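Local coordinates for protein beta-glucosidase (PDB 5M6G) that probably hydrolyses terminal, non-reducing beta-D-glucosyl residues with release of beta-D-glucose, as a two-domain member of glycosyl hydrolase family 3, at residues A[70-75]-A[92-97]; A[512-517]-A[586-591]. All coordinates share one frame; numbering follows the deposited sequence.

Contact 1. Residues A[70-75]-A[92-97]; sequences VERKAA and GGSAPE
Ser94 meets Glu71, Arg72 and Lys73 where two neighbouring parallel strands, 68-71 and 87-90, of the N-terminal TIM-barrel-type domain of this family 3 glycosidase run out into their loops. Hydrogen bonds centre on the hydroxyl of Ser94, which is the middle residue of an inverse gamma turn and holds OG anti to its backbone N (chi1 -168°). Ser94 OG donates to the syn lone pair of Glu71 OE2 at 2.7 Å and accepts from Arg72 NH1 at 2.9 Å, the hydroxyl lying at the edge of the guanidinium, in its plane. A third, weak bond comes from Lys73 NZ. Gly91 N also bonds to Glu71 OE2, which ties the carboxylate to the chain just before the sorbitol-touching Gly92.

Packing adds Ala95 O, which lies over one face of the Arg72 guanidinium, 3.6 Å from Arg72 NH1, while Trp104 of helix 101-116 touches Ala95 and Pro96.

The charged part lies within 70-75, where Lys73 NZ forms a salt bridge with Glu71 OE1 at 3.1 Å. Glu71 OE1 is gripped twice, Lys73 N (2.9 Å) and Lys73 NZ approaching from opposite faces of the carboxylate plane.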
loop_
_atom_site.group_PDB
_atom_site.type_symbol
_atom_site.label_atom_id
_atom_site.label_comp_id
_atom_site.label_asym_id
_atom_site.label_seq_id
_atom_site.Cartn_x
_atom_site.Cartn_y
_atom_site.Cartn_z
ATOM N N VAL A 70 -12.604 11.744 9.341
ATOM C CA VAL A 70 -13.806 10.921 9.338
ATOM C C VAL A 70 -13.988 10.295 7.963
ATOM O O VAL A 70 -13.712 10.927 6.933
ATOM C CB VAL A 70 -15.054 11.728 9.773
ATOM C CG1 VAL A 70 -15.434 12.842 8.766
ATOM C CG2 VAL A 70 -16.221 10.792 10.028
ATOM N N GLU A 71 -14.445 9.044 7.952
ATOM C CA GLU A 71 -14.689 8.340 6.701
ATOM C C GLU A 71 -15.939 8.907 6.032
ATOM O O GLU A 71 -16.941 9.185 6.694
ATOM C CB GLU A 71 -14.839 6.841 6.973
ATOM C CG GLU A 71 -14.357 5.928 5.851
ATOM C CD GLU A 71 -15.324 5.860 4.682
ATOM O OE1 GLU A 71 -16.548 5.871 4.919
ATOM O OE2 GLU A 71 -14.853 5.795 3.528
ATOM N N ARG A 72 -15.870 9.074 4.709
ATOM C CA ARG A 72 -16.871 9.869 3.996
ATOM C C ARG A 72 -18.290 9.332 4.174
ATOM O O ARG A 72 -19.245 10.112 4.137
ATOM C CB ARG A 72 -16.522 9.932 2.511
ATOM C CG ARG A 72 -16.343 8.538 1.903
ATOM C CD ARG A 72 -16.286 8.570 0.374
ATOM N NE ARG A 72 -17.584 8.857 -0.237
ATOM C CZ ARG A 72 -18.493 7.928 -0.512
ATOM N NH1 ARG A 72 -18.248 6.662 -0.217
ATOM N NH2 ARG A 72 -19.647 8.265 -1.080
ATOM N N LYS A 73 -18.461 8.016 4.352
ATOM C CA LYS A 73 -19.814 7.488 4.523
ATOM C C LYS A 73 -20.477 7.997 5.800
ATOM O O LYS A 73 -21.712 7.987 5.890
ATOM C CB LYS A 73 -19.799 5.958 4.524
ATOM C CG LYS A 73 -19.510 5.339 3.158
ATOM C CD LYS A 73 -19.715 3.818 3.166
ATOM C CE LYS A 73 -18.745 3.130 4.121
ATOM N NZ LYS A 73 -17.334 3.205 3.629
ATOM N N ALA A 74 -19.695 8.438 6.784
ATOM C CA ALA A 74 -20.255 8.887 8.053
ATOM C C ALA A 74 -20.617 10.365 8.072
ATOM O O ALA A 74 -21.384 10.781 8.950
ATOM C CB ALA A 74 -19.282 8.607 9.201
ATOM N N ALA A 75 -20.091 11.166 7.149
ATOM C CA ALA A 75 -20.325 12.607 7.193
ATOM C C ALA A 75 -20.226 13.187 5.793
ATOM O O ALA A 75 -19.162 13.135 5.171
ATOM C CB ALA A 75 -19.321 13.291 8.125
ATOM N N GLY A 92 -10.977 1.810 1.953
ATOM C CA GLY A 92 -10.901 0.934 0.802
ATOM C C GLY A 92 -12.282 0.639 0.253
ATOM O O GLY A 92 -13.189 0.255 0.998
ATOM N N GLY A 93 -12.462 0.830 -1.048
ATOM C CA GLY A 93 -13.744 0.592 -1.674
ATOM C C GLY A 93 -14.743 1.719 -1.550
ATOM O O GLY A 93 -15.858 1.591 -2.063
ATOM N N SER A 94 -14.382 2.825 -0.900
ATOM C CA SER A 94 -15.337 3.889 -0.589
ATOM C C SER A 94 -15.303 4.942 -1.695
ATOM O O SER A 94 -14.731 6.026 -1.559
ATOM C CB SER A 94 -15.024 4.493 0.777
ATOM O OG SER A 94 -16.087 5.318 1.218
ATOM N N ALA A 95 -15.964 4.608 -2.831
ATOM C CA ALA A 95 -15.970 5.460 -4.007
ATOM C C ALA A 95 -17.309 6.172 -4.152
ATOM O O ALA A 95 -18.330 5.688 -3.655
ATOM C CB ALA A 95 -15.704 4.631 -5.269
ATOM N N PRO A 96 -17.335 7.318 -4.829
ATOM C CA PRO A 96 -18.618 7.908 -5.227
ATOM C C PRO A 96 -19.239 7.094 -6.354
ATOM O O PRO A 96 -18.640 6.155 -6.885
ATOM C CB PRO A 96 -18.216 9.298 -5.711
ATOM C CG PRO A 96 -16.904 9.032 -6.384
ATOM C CD PRO A 96 -16.209 8.034 -5.459
ATOM N N GLU A 97 -20.462 7.472 -6.721
ATOM C CA GLU A 97 -21.145 6.855 -7.857
ATOM C C GLU A 97 -21.367 7.909 -8.943
ATOM O O GLU A 97 -21.899 8.978 -8.654
ATOM C CB GLU A 97 -22.480 6.234 -7.426
ATOM C CG GLU A 97 -22.797 4.912 -8.122
ATOM C CD GLU A 97 -22.085 3.728 -7.480
ATOM O OE1 GLU A 97 -22.178 3.579 -6.241
ATOM O OE2 GLU A 97 -21.420 2.955 -8.210
#

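Contact 2. Residues A[512-517]-A[586-591]; sequences GGLGLD and TWMRSF
The Phe591 ring lies against the backbone of Gly513, with Gly513 CA over one face, 3.6 Å from the ring centroid and 19° off the normal, in a CH-pi contact. Gly513 CA is displaced toward the rim and lies 3.4 Å from Phe591 CE1, and Gly513 N comes equally close to Phe591 CZ. The backbone of Gly513 has a conformation in which a side chain would collide with the carbonyl O of Gly512, enough in itself to require glycine here.

Leu514 crosses the aromatic side chain at about a right angle, its CG 4.1 Å from Phe591 CE1. It meets Met588 at a similar angle, but with a different atom: Leu514 CD1 touches Met588 CE at 3.8 Å. The methionine chain bends at chi3 (96°), which places CE beside the leucine methyl. An alanine in place of Phe591 would probably leave Gly513 CA without its CH-pi partner and open a gap beside Leu514 CG.

Asp545 links the two loops, through a backbone bond with Leu514 and a weak bond from Phe591 N to its carboxylate. Arg189 touches Phe591 from outside the segments. The contact thus joins, by apolar and CH-pi packing, two loops of the family 3 C-terminal domain: the one leading from strand 493-499 into helix 518-528, and the one after helix 567-573.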
loop_
_atom_site.group_PDB
_atom_site.type_symbol
_atom_site.label_atom_id
_atom_site.label_comp_id
_atom_site.label_asym_id
_atom_site.label_seq_id
_atom_site.Cartn_x
_atom_site.Cartn_y
_atom_site.Cartn_z
ATOM N N GLY A 512 -2.710 -21.530 8.704
ATOM C CA GLY A 512 -2.945 -22.929 8.397
ATOM C C GLY A 512 -2.018 -23.529 7.362
ATOM O O GLY A 512 -1.972 -24.754 7.236
ATOM N N GLY A 513 -1.299 -22.716 6.611
ATOM C CA GLY A 513 -0.448 -23.242 5.556
ATOM C C GLY A 513 -0.386 -22.300 4.372
ATOM O O GLY A 513 -1.220 -21.411 4.194
ATOM N N LEU A 514 0.633 -22.513 3.527
ATOM C CA LEU A 514 0.822 -21.721 2.316
ATOM C C LEU A 514 1.054 -22.585 1.079
ATOM O O LEU A 514 1.595 -22.092 0.085
ATOM C CB LEU A 514 1.977 -20.731 2.483
ATOM C CG LEU A 514 1.625 -19.471 3.289
ATOM C CD1 LEU A 514 2.868 -18.681 3.677
ATOM C CD2 LEU A 514 0.661 -18.587 2.511
ATOM N N GLY A 515 0.660 -23.854 1.108
ATOM C CA GLY A 515 0.779 -24.676 -0.077
ATOM C C GLY A 515 -0.221 -24.285 -1.152
ATOM O O GLY A 515 -1.212 -23.602 -0.910
ATOM N N LEU A 516 0.044 -24.731 -2.376
ATOM C CA LEU A 516 -0.915 -24.511 -3.450
ATOM C C LEU A 516 -2.228 -25.209 -3.123
ATOM O O LEU A 516 -2.239 -26.323 -2.593
ATOM C CB LEU A 516 -0.351 -25.031 -4.777
ATOM C CG LEU A 516 0.888 -24.310 -5.305
ATOM C CD1 LEU A 516 1.446 -25.045 -6.513
ATOM C CD2 LEU A 516 0.515 -22.882 -5.668
ATOM N N ASP A 517 -3.341 -24.547 -3.431
ATOM C CA ASP A 517 -4.638 -25.165 -3.207
ATOM C C ASP A 517 -4.835 -26.338 -4.170
ATOM O O ASP A 517 -3.989 -26.643 -5.025
ATOM C CB ASP A 517 -5.763 -24.131 -3.312
ATOM C CG ASP A 517 -5.887 -23.493 -4.688
ATOM O OD1 ASP A 517 -5.436 -24.075 -5.694
ATOM O OD2 ASP A 517 -6.482 -22.394 -4.765
ATOM N N THR A 586 13.071 -14.387 1.872
ATOM C CA THR A 586 13.622 -15.736 1.828
ATOM C C THR A 586 12.501 -16.748 1.589
ATOM O O THR A 586 11.439 -16.673 2.214
ATOM C CB THR A 586 14.351 -16.032 3.142
ATOM O OG1 THR A 586 15.476 -15.151 3.278
ATOM C CG2 THR A 586 14.841 -17.454 3.179
ATOM N N TRP A 587 12.726 -17.701 0.690
ATOM C CA TRP A 587 11.677 -18.627 0.265
ATOM C C TRP A 587 11.801 -19.949 1.020
ATOM O O TRP A 587 12.814 -20.647 0.891
ATOM C CB TRP A 587 11.743 -18.862 -1.243
ATOM C CG TRP A 587 10.481 -19.422 -1.820
ATOM C CD1 TRP A 587 9.890 -20.618 -1.509
ATOM C CD2 TRP A 587 9.656 -18.814 -2.828
ATOM N NE1 TRP A 587 8.740 -20.787 -2.262
ATOM C CE2 TRP A 587 8.576 -19.692 -3.074
ATOM C CE3 TRP A 587 9.723 -17.611 -3.540
ATOM C CZ2 TRP A 587 7.573 -19.401 -3.995
ATOM C CZ3 TRP A 587 8.720 -17.327 -4.464
ATOM C CH2 TRP A 587 7.667 -18.218 -4.683
ATOM N N MET A 588 10.741 -20.325 1.735
ATOM C CA MET A 588 10.776 -21.460 2.655
ATOM C C MET A 588 10.968 -22.801 1.934
ATOM O O MET A 588 10.456 -23.023 0.829
ATOM C CB MET A 588 9.475 -21.510 3.460
ATOM C CG MET A 588 8.271 -21.967 2.620
ATOM S SD MET A 588 6.658 -21.671 3.339
ATOM C CE MET A 588 6.221 -20.108 2.563
ATOM N N ARG A 589 11.711 -23.715 2.588
ATOM C CA ARG A 589 11.647 -25.129 2.224
ATOM C C ARG A 589 10.385 -25.768 2.774
ATOM O O ARG A 589 9.910 -26.777 2.241
ATOM C CB ARG A 589 12.848 -25.913 2.770
ATOM C CG ARG A 589 14.125 -25.763 1.995
ATOM C CD ARG A 589 15.192 -26.756 2.483
ATOM N NE ARG A 589 16.488 -26.406 1.919
ATOM C CZ ARG A 589 16.864 -26.691 0.679
ATOM N NH1 ARG A 589 16.038 -27.337 -0.140
ATOM N NH2 ARG A 589 18.061 -26.314 0.253
ATOM N N SER A 590 9.854 -25.201 3.850
ATOM C CA SER A 590 8.731 -25.781 4.559
ATOM C C SER A 590 8.032 -24.674 5.328
ATOM O O SER A 590 8.689 -23.784 5.873
ATOM C CB SER A 590 9.199 -26.886 5.514
ATOM O OG SER A 590 8.200 -27.185 6.459
ATOM N N PHE A 591 6.699 -24.736 5.352
ATOM C CA PHE A 591 5.901 -23.875 6.219
ATOM C C PHE A 591 6.396 -23.905 7.667
ATOM O O PHE A 591 6.282 -22.906 8.390
ATOM C CB PHE A 591 4.444 -24.328 6.127
ATOM C CG PHE A 591 3.478 -23.439 6.825
ATOM C CD1 PHE A 591 3.052 -22.251 6.227
ATOM C CD2 PHE A 591 2.966 -23.795 8.065
ATOM C CE1 PHE A 591 2.144 -21.422 6.868
ATOM C CE2 PHE A 591 2.060 -22.974 8.718
ATOM C CZ PHE A 591 1.641 -21.782 8.110
#

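Contact 1 belongs to the N-terminal and contact 2 to the C-terminal family 3 domain; their centres are 37 Å apart, and their nearest atoms stay about 23 Å from each other. Along the chain, contact 1 closes before contact 2 opens. The sorbitol pocket draws on both domains, with Asp129 and Asp310 from the first and Trp448 and Glu505 from the second. Contact 1 borders it directly: Gly92 touches the ligand, and the Glu71 side chain is about 7 Å from it. Contact 2 lies close to a metal site: its Met588 side chain is about 8 Å from a bound magnesium ion and about 4 Å from that of Ile596, which belongs to a magnesium site.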